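Local atomic coordinates of Cry23AA1 (Bacillus thuringiensis, PDB entry 4RHZ), a protein that probably acts as an aerolysin-type pore-forming insecticidal toxin, forms a binary complex with Cry37Aa1 and binds a zinc ion. Residues Glu36-Gln41 and Val161-Glu166; Phe42-Thr47 and Gly104-Asp109; Glu81-Thr86 and Ala116-Ser121; Val85-Lys90 and Lys214-Ile219; Glu166-Gly171 and Ile210-Gly215. All coordinates share one frame; numbering follows the deposited sequence.

Contact 1 of 5, residues Glu36-Gln41 and Val161-Glu166; sequences ESVTPQ and VPVNVE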
# COMPACT_ATOMS: atom_id res chain seq x y z
N GLU A 36 -15.70 -17.45 15.45
CA GLU A 36 -14.50 -16.61 15.35
C GLU A 36 -14.43 -16.02 13.94
O GLU A 36 -14.73 -16.70 12.94
CB GLU A 36 -13.23 -17.43 15.58
CG GLU A 36 -13.08 -17.94 17.00
CD GLU A 36 -13.44 -19.39 17.13
OE1 GLU A 36 -14.49 -19.83 16.58
OE2 GLU A 36 -12.65 -20.11 17.77
N SER A 37 -14.03 -14.77 13.87
CA SER A 37 -14.08 -14.07 12.62
C SER A 37 -13.19 -12.86 12.66
O SER A 37 -13.44 -11.95 13.46
CB SER A 37 -15.52 -13.64 12.36
OG SER A 37 -15.59 -12.86 11.17
N VAL A 38 -12.14 -12.87 11.84
CA VAL A 38 -11.37 -11.65 11.64
C VAL A 38 -11.73 -11.07 10.25
O VAL A 38 -11.60 -11.74 9.22
CB VAL A 38 -9.86 -11.95 11.73
CG1 VAL A 38 -9.04 -10.73 11.26
CG2 VAL A 38 -9.47 -12.43 13.17
N THR A 39 -12.25 -9.86 10.24
CA THR A 39 -12.64 -9.23 9.01
C THR A 39 -12.03 -7.83 8.84
O THR A 39 -12.01 -7.03 9.77
CB THR A 39 -14.19 -9.19 8.81
OG1 THR A 39 -14.76 -8.45 9.86
CG2 THR A 39 -14.83 -10.62 8.75
N PRO A 40 -11.51 -7.55 7.63
CA PRO A 40 -10.89 -6.28 7.23
C PRO A 40 -11.96 -5.23 7.23
O PRO A 40 -13.03 -5.52 6.81
CB PRO A 40 -10.42 -6.56 5.79
CG PRO A 40 -11.40 -7.62 5.29
CD PRO A 40 -11.58 -8.50 6.51
N GLN A 41 -11.67 -4.03 7.71
CA GLN A 41 -12.67 -2.98 7.72
C GLN A 41 -13.02 -2.46 6.30
O GLN A 41 -14.12 -1.96 6.10
CB GLN A 41 -12.26 -1.85 8.65
CG GLN A 41 -12.49 -2.29 10.10
CD GLN A 41 -12.25 -1.22 11.16
OE1 GLN A 41 -11.91 -0.05 10.86
NE2 GLN A 41 -12.41 -1.63 12.43
N VAL A 161 -4.37 -2.00 7.06
CA VAL A 161 -5.83 -2.20 7.15
C VAL A 161 -6.27 -2.60 8.57
O VAL A 161 -5.81 -3.59 9.08
CB VAL A 161 -6.30 -3.24 6.18
CG1 VAL A 161 -7.82 -3.32 6.17
CG2 VAL A 161 -5.77 -2.98 4.73
N PRO A 162 -7.16 -1.80 9.21
CA PRO A 162 -7.72 -2.25 10.48
C PRO A 162 -8.57 -3.48 10.27
O PRO A 162 -9.28 -3.59 9.26
CB PRO A 162 -8.60 -1.06 10.94
CG PRO A 162 -8.06 0.17 10.20
CD PRO A 162 -7.53 -0.40 8.89
N VAL A 163 -8.46 -4.44 11.18
CA VAL A 163 -9.40 -5.57 11.12
C VAL A 163 -10.22 -5.64 12.43
O VAL A 163 -9.77 -5.16 13.51
CB VAL A 163 -8.70 -6.92 10.81
CG1 VAL A 163 -7.80 -6.81 9.57
CG2 VAL A 163 -7.86 -7.40 12.00
N ASN A 164 -11.42 -6.21 12.29
CA ASN A 164 -12.27 -6.57 13.38
C ASN A 164 -11.91 -7.96 13.84
O ASN A 164 -11.83 -8.88 13.02
CB ASN A 164 -13.70 -6.60 12.89
CG ASN A 164 -14.16 -5.25 12.40
OD1 ASN A 164 -13.89 -4.21 13.03
ND2 ASN A 164 -14.80 -5.25 11.23
N VAL A 165 -11.71 -8.12 15.14
CA VAL A 165 -11.34 -9.40 15.77
C VAL A 165 -12.51 -9.79 16.73
O VAL A 165 -12.68 -9.20 17.80
CB VAL A 165 -10.00 -9.23 16.55
CG1 VAL A 165 -9.60 -10.50 17.26
CG2 VAL A 165 -8.87 -8.74 15.63
N GLU A 166 -13.33 -10.74 16.32
CA GLU A 166 -14.64 -10.96 16.89
C GLU A 166 -14.88 -12.41 17.18
O GLU A 166 -14.37 -13.30 16.46
CB GLU A 166 -15.72 -10.51 15.91
CG GLU A 166 -15.80 -9.00 15.85
CD GLU A 166 -16.93 -8.56 14.95
OE1 GLU A 166 -17.95 -8.12 15.48
OE2 GLU A 166 -16.84 -8.72 13.72
O HOH W 1 -15.08 -9.78 12.12

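Contact 2 of 5, residues Phe42-Thr47 and Gly104-Asp109; sequences FTEIPT and GFVNSD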
# COMPACT_ATOMS: atom_id res chain seq x y z
N PHE A 42 -12.06 -2.56 5.36
CA PHE A 42 -12.25 -2.27 3.96
C PHE A 42 -11.33 -3.21 3.21
O PHE A 42 -10.46 -3.85 3.79
CB PHE A 42 -11.95 -0.79 3.61
CG PHE A 42 -10.59 -0.29 4.06
CD1 PHE A 42 -9.44 -0.59 3.33
CD2 PHE A 42 -10.46 0.47 5.21
CE1 PHE A 42 -8.17 -0.13 3.73
CE2 PHE A 42 -9.21 0.93 5.64
CZ PHE A 42 -8.04 0.61 4.88
N THR A 43 -11.53 -3.26 1.92
CA THR A 43 -10.80 -4.20 1.11
C THR A 43 -10.07 -3.56 -0.11
O THR A 43 -9.26 -4.21 -0.78
CB THR A 43 -11.74 -5.34 0.74
OG1 THR A 43 -10.98 -6.45 0.28
CG2 THR A 43 -12.75 -4.92 -0.29
N GLU A 44 -10.36 -2.28 -0.35
CA GLU A 44 -9.72 -1.50 -1.41
C GLU A 44 -8.69 -0.61 -0.78
O GLU A 44 -9.05 0.33 -0.08
CB GLU A 44 -10.74 -0.61 -2.14
CG GLU A 44 -11.67 -1.33 -3.13
CD GLU A 44 -11.31 -0.99 -4.60
OE1 GLU A 44 -11.56 0.20 -5.01
OE2 GLU A 44 -10.81 -1.91 -5.33
N ILE A 45 -7.43 -0.89 -1.05
CA ILE A 45 -6.41 -0.03 -0.50
C ILE A 45 -6.64 1.32 -1.13
O ILE A 45 -6.68 1.42 -2.35
CB ILE A 45 -4.97 -0.50 -0.84
CG1 ILE A 45 -4.75 -2.00 -0.50
CG2 ILE A 45 -3.94 0.41 -0.20
CD1 ILE A 45 -5.36 -2.38 0.83
N PRO A 46 -6.79 2.37 -0.32
CA PRO A 46 -7.04 3.66 -0.98
C PRO A 46 -5.77 4.40 -1.40
O PRO A 46 -5.83 5.58 -1.62
CB PRO A 46 -7.78 4.47 0.14
CG PRO A 46 -7.03 4.00 1.42
CD PRO A 46 -6.66 2.52 1.15
N THR A 47 -4.62 3.77 -1.45
CA THR A 47 -3.41 4.46 -1.85
C THR A 47 -2.97 3.76 -3.15
O THR A 47 -2.93 2.51 -3.21
CB THR A 47 -2.34 4.36 -0.76
OG1 THR A 47 -2.74 5.21 0.34
CG2 THR A 47 -0.99 4.89 -1.24
N GLY A 104 -7.64 -5.23 -3.09
CA GLY A 104 -7.49 -4.53 -4.36
C GLY A 104 -6.94 -3.13 -4.13
O GLY A 104 -6.77 -2.69 -2.99
N PHE A 105 -6.67 -2.42 -5.21
CA PHE A 105 -6.24 -1.01 -5.11
C PHE A 105 -7.19 -0.09 -5.86
O PHE A 105 -7.58 -0.40 -6.97
CB PHE A 105 -4.83 -0.88 -5.66
CG PHE A 105 -3.80 -1.56 -4.84
CD1 PHE A 105 -3.57 -2.91 -4.98
CD2 PHE A 105 -3.07 -0.84 -3.91
CE1 PHE A 105 -2.63 -3.53 -4.20
CE2 PHE A 105 -2.12 -1.45 -3.17
CZ PHE A 105 -1.90 -2.80 -3.30
N VAL A 106 -7.59 1.04 -5.26
CA VAL A 106 -8.59 1.90 -5.88
C VAL A 106 -8.04 2.46 -7.19
O VAL A 106 -6.85 2.82 -7.31
CB VAL A 106 -9.15 3.09 -4.99
CG1 VAL A 106 -10.16 2.61 -3.84
CG2 VAL A 106 -8.02 4.00 -4.48
N ASN A 107 -8.95 2.52 -8.15
CA ASN A 107 -8.69 2.98 -9.51
C ASN A 107 -7.94 1.94 -10.36
O ASN A 107 -7.63 2.25 -11.53
CB ASN A 107 -8.03 4.40 -9.56
CG ASN A 107 -8.73 5.46 -8.63
OD1 ASN A 107 -9.98 5.53 -8.57
ND2 ASN A 107 -7.92 6.29 -7.93
N SER A 108 -7.67 0.74 -9.84
CA SER A 108 -7.03 -0.31 -10.69
C SER A 108 -7.41 -1.77 -10.47
O SER A 108 -8.47 -2.09 -9.93
CB SER A 108 -5.51 -0.18 -10.74
OG SER A 108 -4.94 -0.19 -9.45
N ASP A 109 -6.53 -2.67 -10.90
CA ASP A 109 -6.98 -3.97 -11.38
C ASP A 109 -6.16 -5.14 -10.84
O ASP A 109 -6.28 -6.31 -11.25
CB ASP A 109 -6.97 -3.96 -12.92
CG ASP A 109 -5.85 -4.80 -13.52
OD1 ASP A 109 -6.16 -5.98 -13.85
OD2 ASP A 109 -4.68 -4.30 -13.65
O HOH W 2 -11.33 0.85 -8.14

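Contact 3 of 5, residues Glu81-Thr86 and Ala116-Ser121; sequences ETSAVT and AEYNYS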
# COMPACT_ATOMS: atom_id res chain seq x y z
N GLU A 81 5.71 -7.91 6.14
CA GLU A 81 4.30 -8.05 6.59
C GLU A 81 4.23 -8.14 8.11
O GLU A 81 5.08 -8.78 8.79
CB GLU A 81 3.64 -9.28 6.01
CG GLU A 81 3.79 -9.36 4.54
CD GLU A 81 3.25 -10.62 3.90
OE1 GLU A 81 2.97 -11.65 4.58
OE2 GLU A 81 3.11 -10.59 2.66
N THR A 82 3.20 -7.49 8.65
CA THR A 82 3.03 -7.31 10.04
C THR A 82 1.53 -7.43 10.35
O THR A 82 0.65 -6.88 9.62
CB THR A 82 3.58 -6.01 10.45
OG1 THR A 82 4.96 -6.07 10.20
CG2 THR A 82 3.38 -5.70 11.99
N SER A 83 1.25 -8.21 11.40
CA SER A 83 -0.05 -8.25 12.01
C SER A 83 0.00 -8.33 13.56
O SER A 83 1.07 -8.60 14.15
CB SER A 83 -0.87 -9.35 11.40
OG SER A 83 -0.36 -10.59 11.82
N ALA A 84 -1.11 -7.93 14.20
CA ALA A 84 -1.30 -8.01 15.68
C ALA A 84 -2.80 -7.85 16.01
O ALA A 84 -3.58 -7.36 15.17
CB ALA A 84 -0.50 -6.97 16.39
N VAL A 85 -3.20 -8.31 17.19
CA VAL A 85 -4.48 -8.02 17.78
C VAL A 85 -4.13 -6.84 18.68
O VAL A 85 -3.12 -6.84 19.35
CB VAL A 85 -4.94 -9.22 18.65
CG1 VAL A 85 -6.13 -8.84 19.63
CG2 VAL A 85 -5.25 -10.44 17.78
N THR A 86 -4.93 -5.79 18.66
CA THR A 86 -4.70 -4.64 19.57
C THR A 86 -5.78 -4.61 20.66
O THR A 86 -5.59 -4.02 21.75
CB THR A 86 -4.74 -3.30 18.78
OG1 THR A 86 -5.90 -3.34 17.93
CG2 THR A 86 -3.52 -3.21 17.85
N ALA A 116 -2.74 -13.89 7.76
CA ALA A 116 -2.07 -13.78 9.04
C ALA A 116 -2.82 -14.59 10.11
O ALA A 116 -4.02 -14.89 9.96
CB ALA A 116 -1.90 -12.31 9.45
N GLU A 117 -2.06 -14.99 11.12
CA GLU A 117 -2.58 -15.64 12.29
C GLU A 117 -2.90 -14.65 13.44
O GLU A 117 -2.02 -13.99 13.99
CB GLU A 117 -1.68 -16.77 12.81
CG GLU A 117 -2.65 -17.76 13.55
CD GLU A 117 -2.13 -19.11 13.76
OE1 GLU A 117 -2.80 -19.86 14.50
OE2 GLU A 117 -1.06 -19.44 13.21
N TYR A 118 -4.17 -14.54 13.74
CA TYR A 118 -4.61 -13.79 14.91
C TYR A 118 -4.88 -14.66 16.17
O TYR A 118 -5.83 -15.44 16.20
CB TYR A 118 -5.81 -12.96 14.57
CG TYR A 118 -5.42 -11.92 13.55
CD1 TYR A 118 -4.89 -10.70 13.94
CD2 TYR A 118 -5.54 -12.18 12.17
CE1 TYR A 118 -4.55 -9.75 13.01
CE2 TYR A 118 -5.17 -11.23 11.23
CZ TYR A 118 -4.68 -10.04 11.63
OH TYR A 118 -4.33 -9.12 10.66
N ASN A 119 -4.00 -14.50 17.15
CA ASN A 119 -4.21 -15.05 18.48
C ASN A 119 -4.91 -14.01 19.39
O ASN A 119 -4.31 -12.99 19.75
CB ASN A 119 -2.89 -15.51 19.07
CG ASN A 119 -3.05 -16.02 20.58
OD1 ASN A 119 -4.11 -15.84 21.26
ND2 ASN A 119 -1.97 -16.60 21.10
N TYR A 120 -6.16 -14.27 19.75
CA TYR A 120 -7.00 -13.26 20.43
C TYR A 120 -6.52 -12.83 21.81
O TYR A 120 -6.86 -11.75 22.27
CB TYR A 120 -8.45 -13.70 20.53
CG TYR A 120 -9.22 -13.82 19.22
CD1 TYR A 120 -8.60 -14.26 18.05
CD2 TYR A 120 -10.59 -13.60 19.20
CE1 TYR A 120 -9.37 -14.43 16.84
CE2 TYR A 120 -11.33 -13.75 18.03
CZ TYR A 120 -10.71 -14.17 16.87
OH TYR A 120 -11.48 -14.33 15.76
N SER A 121 -5.64 -13.63 22.39
CA SER A 121 -5.22 -13.51 23.78
C SER A 121 -3.94 -12.75 24.01
O SER A 121 -3.52 -12.57 25.19
CB SER A 121 -5.09 -14.93 24.41
OG SER A 121 -6.38 -15.57 24.15
O HOH W 3 -1.00 -11.62 14.47

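Contact 4 of 5, residues Val85-Lys90 and Lys214-Ile219; sequences VTEGVK and KGSGFI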
# COMPACT_ATOMS: atom_id res chain seq x y z
N VAL A 85 -3.20 -8.31 17.19
CA VAL A 85 -4.48 -8.02 17.78
C VAL A 85 -4.13 -6.84 18.68
O VAL A 85 -3.12 -6.84 19.35
CB VAL A 85 -4.94 -9.22 18.65
CG1 VAL A 85 -6.13 -8.84 19.63
CG2 VAL A 85 -5.25 -10.44 17.78
N THR A 86 -4.93 -5.79 18.66
CA THR A 86 -4.70 -4.64 19.57
C THR A 86 -5.78 -4.61 20.66
O THR A 86 -5.59 -4.02 21.75
CB THR A 86 -4.74 -3.30 18.78
OG1 THR A 86 -5.90 -3.34 17.93
CG2 THR A 86 -3.52 -3.21 17.85
N GLU A 87 -6.89 -5.27 20.41
CA GLU A 87 -7.92 -5.38 21.46
C GLU A 87 -8.43 -6.75 21.44
O GLU A 87 -9.10 -7.13 20.48
CB GLU A 87 -9.08 -4.41 21.21
CG GLU A 87 -8.74 -2.94 21.61
CD GLU A 87 -9.94 -2.06 21.42
OE1 GLU A 87 -10.45 -1.94 20.27
OE2 GLU A 87 -10.46 -1.54 22.43
N GLY A 88 -8.11 -7.52 22.49
CA GLY A 88 -8.40 -8.94 22.46
C GLY A 88 -9.06 -9.45 23.74
O GLY A 88 -9.49 -8.66 24.59
N VAL A 89 -9.08 -10.78 23.88
CA VAL A 89 -9.82 -11.50 24.90
C VAL A 89 -9.09 -12.80 25.25
O VAL A 89 -8.54 -13.49 24.37
CB VAL A 89 -11.31 -11.70 24.48
CG1 VAL A 89 -11.48 -12.69 23.28
CG2 VAL A 89 -12.24 -12.03 25.70
N LYS A 90 -9.00 -13.08 26.56
CA LYS A 90 -8.48 -14.36 27.05
C LYS A 90 -9.55 -15.10 27.90
O LYS A 90 -9.97 -14.65 29.01
CB LYS A 90 -7.27 -14.10 27.89
CG LYS A 90 -6.60 -15.39 28.48
CD LYS A 90 -5.24 -14.96 29.10
CE LYS A 90 -4.47 -16.12 29.69
NZ LYS A 90 -4.22 -17.14 28.67
N LYS A 214 -16.19 -8.07 20.38
CA LYS A 214 -15.81 -7.22 19.26
C LYS A 214 -14.55 -6.49 19.58
O LYS A 214 -14.56 -5.45 20.26
CB LYS A 214 -16.89 -6.18 18.97
CG LYS A 214 -16.47 -5.23 17.79
CD LYS A 214 -17.62 -4.86 16.90
CE LYS A 214 -17.12 -3.97 15.71
NZ LYS A 214 -18.10 -3.98 14.55
N GLY A 215 -13.42 -7.07 19.17
CA GLY A 215 -12.14 -6.40 19.39
C GLY A 215 -11.50 -5.95 18.08
O GLY A 215 -12.17 -5.81 17.04
N SER A 216 -10.19 -5.75 18.08
CA SER A 216 -9.59 -5.25 16.87
C SER A 216 -8.10 -5.58 16.69
O SER A 216 -7.39 -6.04 17.63
CB SER A 216 -9.84 -3.74 16.79
OG SER A 216 -8.99 -3.13 17.71
N GLY A 217 -7.63 -5.32 15.48
CA GLY A 217 -6.19 -5.44 15.16
C GLY A 217 -5.86 -4.86 13.81
O GLY A 217 -6.58 -4.00 13.28
N PHE A 218 -4.78 -5.34 13.20
CA PHE A 218 -4.44 -4.84 11.86
C PHE A 218 -3.70 -5.88 10.99
O PHE A 218 -3.20 -6.86 11.51
CB PHE A 218 -3.68 -3.53 11.97
CG PHE A 218 -2.35 -3.68 12.64
CD1 PHE A 218 -1.21 -3.96 11.88
CD2 PHE A 218 -2.21 -3.52 14.03
CE1 PHE A 218 0.04 -4.11 12.49
CE2 PHE A 218 -0.98 -3.65 14.67
CZ PHE A 218 0.17 -3.97 13.91
N ILE A 219 -3.63 -5.63 9.67
CA ILE A 219 -2.70 -6.36 8.78
C ILE A 219 -2.04 -5.24 7.94
O ILE A 219 -2.74 -4.39 7.38
CB ILE A 219 -3.51 -7.40 7.96
CG1 ILE A 219 -2.66 -8.17 6.97
CG2 ILE A 219 -4.68 -6.75 7.18
CD1 ILE A 219 -1.59 -8.90 7.59

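Contact 5 of 5, residues Glu166-Gly171 and Ile210-Gly215; sequences ECDMSG and IAHFKG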
# COMPACT_ATOMS: atom_id res chain seq x y z
N GLU A 166 -13.33 -10.74 16.32
CA GLU A 166 -14.64 -10.96 16.89
C GLU A 166 -14.88 -12.41 17.18
O GLU A 166 -14.37 -13.30 16.46
CB GLU A 166 -15.72 -10.51 15.91
CG GLU A 166 -15.80 -9.00 15.85
CD GLU A 166 -16.93 -8.56 14.95
OE1 GLU A 166 -17.95 -8.12 15.48
OE2 GLU A 166 -16.84 -8.72 13.72
N CYS A 167 -15.66 -12.66 18.23
CA CYS A 167 -16.25 -14.01 18.46
C CYS A 167 -17.48 -13.95 19.38
O CYS A 167 -17.77 -12.91 19.97
CB CYS A 167 -15.25 -15.01 19.00
SG CYS A 167 -14.57 -14.45 20.57
N ASP A 168 -18.19 -15.08 19.47
CA ASP A 168 -19.30 -15.29 20.42
C ASP A 168 -18.88 -16.23 21.51
O ASP A 168 -18.02 -17.08 21.34
CB ASP A 168 -20.50 -15.93 19.71
CG ASP A 168 -21.18 -14.98 18.72
OD1 ASP A 168 -21.14 -13.75 18.95
OD2 ASP A 168 -21.79 -15.49 17.74
N MET A 169 -19.55 -16.11 22.64
CA MET A 169 -19.25 -16.92 23.80
C MET A 169 -20.59 -17.23 24.46
O MET A 169 -21.48 -16.36 24.53
CB MET A 169 -18.37 -16.13 24.74
CG MET A 169 -16.93 -16.15 24.35
SD MET A 169 -15.87 -15.24 25.52
CE MET A 169 -14.50 -14.77 24.44
N SER A 170 -20.75 -18.47 24.90
CA SER A 170 -21.91 -18.86 25.69
C SER A 170 -21.40 -19.77 26.80
O SER A 170 -20.29 -20.34 26.69
CB SER A 170 -22.93 -19.62 24.86
OG SER A 170 -22.30 -20.79 24.41
N GLY A 171 -22.22 -19.89 27.86
CA GLY A 171 -21.82 -20.69 29.00
C GLY A 171 -21.40 -19.90 30.21
O GLY A 171 -21.50 -18.69 30.22
N ILE A 210 -25.93 -15.40 24.88
CA ILE A 210 -24.73 -15.36 24.02
C ILE A 210 -24.07 -14.02 24.19
O ILE A 210 -24.76 -13.00 24.13
CB ILE A 210 -25.08 -15.69 22.54
CG1 ILE A 210 -25.24 -17.20 22.38
CG2 ILE A 210 -24.03 -15.12 21.53
CD1 ILE A 210 -25.70 -17.69 20.97
N ALA A 211 -22.78 -14.01 24.49
CA ALA A 211 -22.05 -12.73 24.47
C ALA A 211 -21.20 -12.66 23.22
O ALA A 211 -20.58 -13.67 22.80
CB ALA A 211 -21.19 -12.50 25.76
N HIS A 212 -21.17 -11.47 22.63
CA HIS A 212 -20.39 -11.24 21.43
C HIS A 212 -19.17 -10.45 21.81
O HIS A 212 -19.30 -9.39 22.48
CB HIS A 212 -21.19 -10.47 20.38
CG HIS A 212 -20.43 -10.22 19.11
ND1 HIS A 212 -20.21 -11.20 18.16
CD2 HIS A 212 -19.88 -9.09 18.61
CE1 HIS A 212 -19.54 -10.69 17.14
NE2 HIS A 212 -19.33 -9.40 17.38
N PHE A 213 -17.99 -10.92 21.38
CA PHE A 213 -16.76 -10.10 21.58
C PHE A 213 -16.36 -9.38 20.29
O PHE A 213 -16.18 -10.02 19.26
CB PHE A 213 -15.57 -10.91 22.12
CG PHE A 213 -14.32 -10.12 22.18
CD1 PHE A 213 -14.13 -9.22 23.21
CD2 PHE A 213 -13.34 -10.21 21.16
CE1 PHE A 213 -13.01 -8.44 23.27
CE2 PHE A 213 -12.18 -9.44 21.20
CZ PHE A 213 -12.00 -8.55 22.24
N LYS A 214 -16.19 -8.07 20.38
CA LYS A 214 -15.81 -7.22 19.26
C LYS A 214 -14.55 -6.49 19.58
O LYS A 214 -14.56 -5.45 20.26
CB LYS A 214 -16.89 -6.18 18.97
CG LYS A 214 -16.47 -5.23 17.79
CD LYS A 214 -17.62 -4.86 16.90
CE LYS A 214 -17.12 -3.97 15.71
NZ LYS A 214 -18.10 -3.98 14.55
N GLY A 215 -13.42 -7.07 19.17
CA GLY A 215 -12.14 -6.40 19.39
C GLY A 215 -11.50 -5.95 18.08
O GLY A 215 -12.17 -5.81 17.04

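Contact 1 of 5, residues Glu36-Gln41 and Val161-Glu166
The backbone O of Glu-166 is the best-held polar atom, with two hydrogen bonds and one CA-H...O contact. Ser-37 N donates to Glu-166 O at 3.0 Å, in the plane of the carbonyl. Tyr-120 OH gives the second bond, and Glu-36 CA makes the CA-H...O contact. The antiparallel ladder runs on through Thr-39, where Asn-164 N reaches Thr-39 O at 2.7 Å. Gln-41 N then donates to Pro-162 O. Pro-40 stands in a non-hydrogen-bonded pair with Val-163, so its missing N-H costs this ladder nothing. The extended side chain of Gln-41 crosses Pro-162 at about a right angle. Its OE1 rests 3.5 Å from Pro-162 CB. Its NE2 donates to Asn-164 OD1 at 3.0 Å, coming from above that carbonyl plane. The two amides are turned 38° apart. Asn-164 ND2 makes a weak bond to Thr-39 OG1. A water lies 2.6 Å from Thr-39 OG1 and also reaches Glu-166 OE2 and Ser-37 O. The other carboxylate oxygen of Glu-166 is taken by His-212. On the opposite face Val-38 CG1 meets Val-163 CG2 obliquely at 3.6 Å. That apolar face packs on Phe-101 of strand 96-105 and Tyr-118 of strand 111-119. Strand 146-179 here has strand 32-40 as one neighbour and strand 211-235 as the other, bonded through Val-163 to Gly-217 and Val-165 to Gly-215.

Contact 2 of 5, residues Phe42-Thr47 and Gly104-Asp109
The short strand 44-45 runs parallel to the end of strand 96-105, Glu-44 beside Gly-104 and Ile-45 beside Phe-105. Three backbone bonds hold them. Gly-104 N donates to Thr-43 O at 3.0 Å, nearly along the C=O axis. Ile-45 N donates to Gly-104 O at 2.7 Å, from above the carbonyl plane. Val-106 N reaches Ile-45 O at 3.1 Å. Segment 104-109 then leaves in a type II turn from Phe-105 to Ser-108. Asn-107 takes the positive phi of that turn (76°), and Ser-108 N bonds back to Phe-105 O. Ile-45 and Phe-105 lie side by side on one face. Ile-45 CG1 sits over the ring, 4.0 Å from the Phe-105 centroid and 21° off its normal, a CH-pi contact. Thr-47 O meets the same ring in its plane, 3.4 Å from Phe-105 CD2. On the other face the Glu-44 chain bends at chi2 (-109°). This brings Glu-44 OE1 tightly against Val-106 CG1 at 3.0 Å. A water donates to Glu-44 OE1 and accepts from Asn-107 N, so it links the carboxylate to the turn. Ser-108 touches Gly-103 of the Cry37AA1 chain. Strand 44-45 is one of the two outermost strands, within this chain, of a small mixed sheet, next to strand 96-105. Ile-45 also packs on Phe-103 and on Tyr-159 and Val-161 of strand 146-179.

Contact 3 of 5, residues Glu81-Thr86 and Ala116-Ser121
Tyr-118 CG stands anti to its carbonyl carbon (chi1 -65°), and this swings the ring toward strand 81-85. Val-85 has CG1 anti to the backbone N, so CG2 is the branch that meets the ring. Ser-83 OG takes the crowded position between N and the carbonyl carbon (chi1 71°) and faces Ala-116. The Tyr-118 ring is approached at its edge. Ala-84 O lies in its plane, 3.4 Å from Tyr-118 CE1. Val-85 CG2 is also in plane, 3.9 Å from Tyr-118 CD1, and it reaches Asn-119 O at 3.4 Å. Ser-83 CB touches Tyr-118 OH, whose hydrogen bond goes to Phe-218 O. Ser-83 OG is 3.3 Å from Ala-116 CB. A water bridges the strands, 2.9 Å from Ser-83 OG and donating to Glu-117 O at 2.6 Å. Asn-119 OD1 accepts from Ser-121 N, an Asx turn at the end of strand 111-119. The two strands run 19° apart, yet they belong to different sheets. The segments share no direct hydrogen bond. Their cohesion therefore rests on apolar and aromatic-edge contacts, with one water linking Ser-83 OG to Glu-117 O and Tyr-118 OH satisfied by Phe-218 O, as suits a buried interface between two sheets.

Contact 4 of 5, residues Val85-Lys90 and Lys214-Ile219
Backbone hydrogen bonds come first, and they centre on Ser-216. Ser-216 O accepts twice. Thr-86 N donates to Ser-216 O at 2.7 Å, in plane and on a lone pair. Glu-87 N donates to the same Ser-216 O at 2.9 Å, from above the carbonyl plane. Ser-216 N returns a bond to Glu-87 O at 3.0 Å, on a lone pair. Side-chain polar contacts gather on the Ser-216 hydroxyl, which its first torsion (chi1 75°) puts in the crowded position. Ser-216 OG and Thr-86 OG1 are hydrogen-bonded at 3.1 Å. Glu-87 OE1 is 3.2 Å from Ser-216 OG, at the end of an extended chain. The other carboxylate oxygen of Glu-87 has a weak bond to Asn-202. Two close backbone approaches involve glycines. Gly-215 CA lies 3.3 Å from Glu-87 O, and Gly-217 CA lies 4.1 Å from Val-85 CA. The apolar part is small, with Thr-86 CG2 at the edge of the Phe-218 ring, 4.1 Å from Phe-218 CD2. Two residues, Thr-86 and Glu-87, stand opposite one, Ser-216: a classic beta bulge that shifts the antiparallel register by one. It lies where strand 67-90 turns a corner and is also bonded, from Thr-86 on, to the N-terminal residues Gly-2 and Ile-4.

Contact 5 of 5, residues Glu166-Gly171 and Ile210-Gly215
Charged and polar groups line one face, centred on the His-212 ring. With CG anti to the backbone N (chi1 -179°), the ring lies between two carboxylates. His-212 NE2 donates to Glu-166 OE1 at 2.7 Å. His-212 ND1 donates to Asp-168 OD1 at 2.8 Å. Both acceptors lie in the ring plane, but each is met from above its own carboxylate plane, and the Glu-166 group is turned 84° against the ring. Two acidic partners would probably help keep the imidazole positively charged. Asp-168 OD2 is held by Asn-35. Lys-214 NZ stays 4.2 Å from Glu-166 OE1, too far for a salt bridge. The backbone bonds pair Cys-167 with Phe-213 and Met-169 with Ala-211. The bond from Phe-213 N to Cys-167 O is very short at 2.4 Å and nearly along the C=O axis. Met-169 N to Ala-211 O is 2.7 Å. The opposite face is apolar. Cys-167 SG rests 4.0 Å from Phe-213 CB, while Met-169 and Ala-211 pack on Val-191 of helix 191-197. Met-169 and Phe-213 also touch Val-89. This is a regular antiparallel two-strand ladder with one polar and one apolar face, set between strand 32-40 and strand 203-205 in the large sheet.

In the fold
From the N terminus, strand 32-40 opens a long loop, which contact 1 closes at 161-166. Contacts 2 and 3 nest inside it and cross each other, because 81-86 precedes 104-109 while 116-121 follows it. Contact 4 starts from the same chain stretch as contact 3 but ends at 214-219, so it crosses contacts 1 and 2. Contact 5 follows contact 1 in series, shares Glu-166 with it, and ends on the same stretch as contact 4. Contacts 1, 4 and 5 tie strands 32-40, 67-90, 146-179 and 211-235 into one large sheet. Contact 2 lies in the small sheet. Contact 3 joins the two sheets.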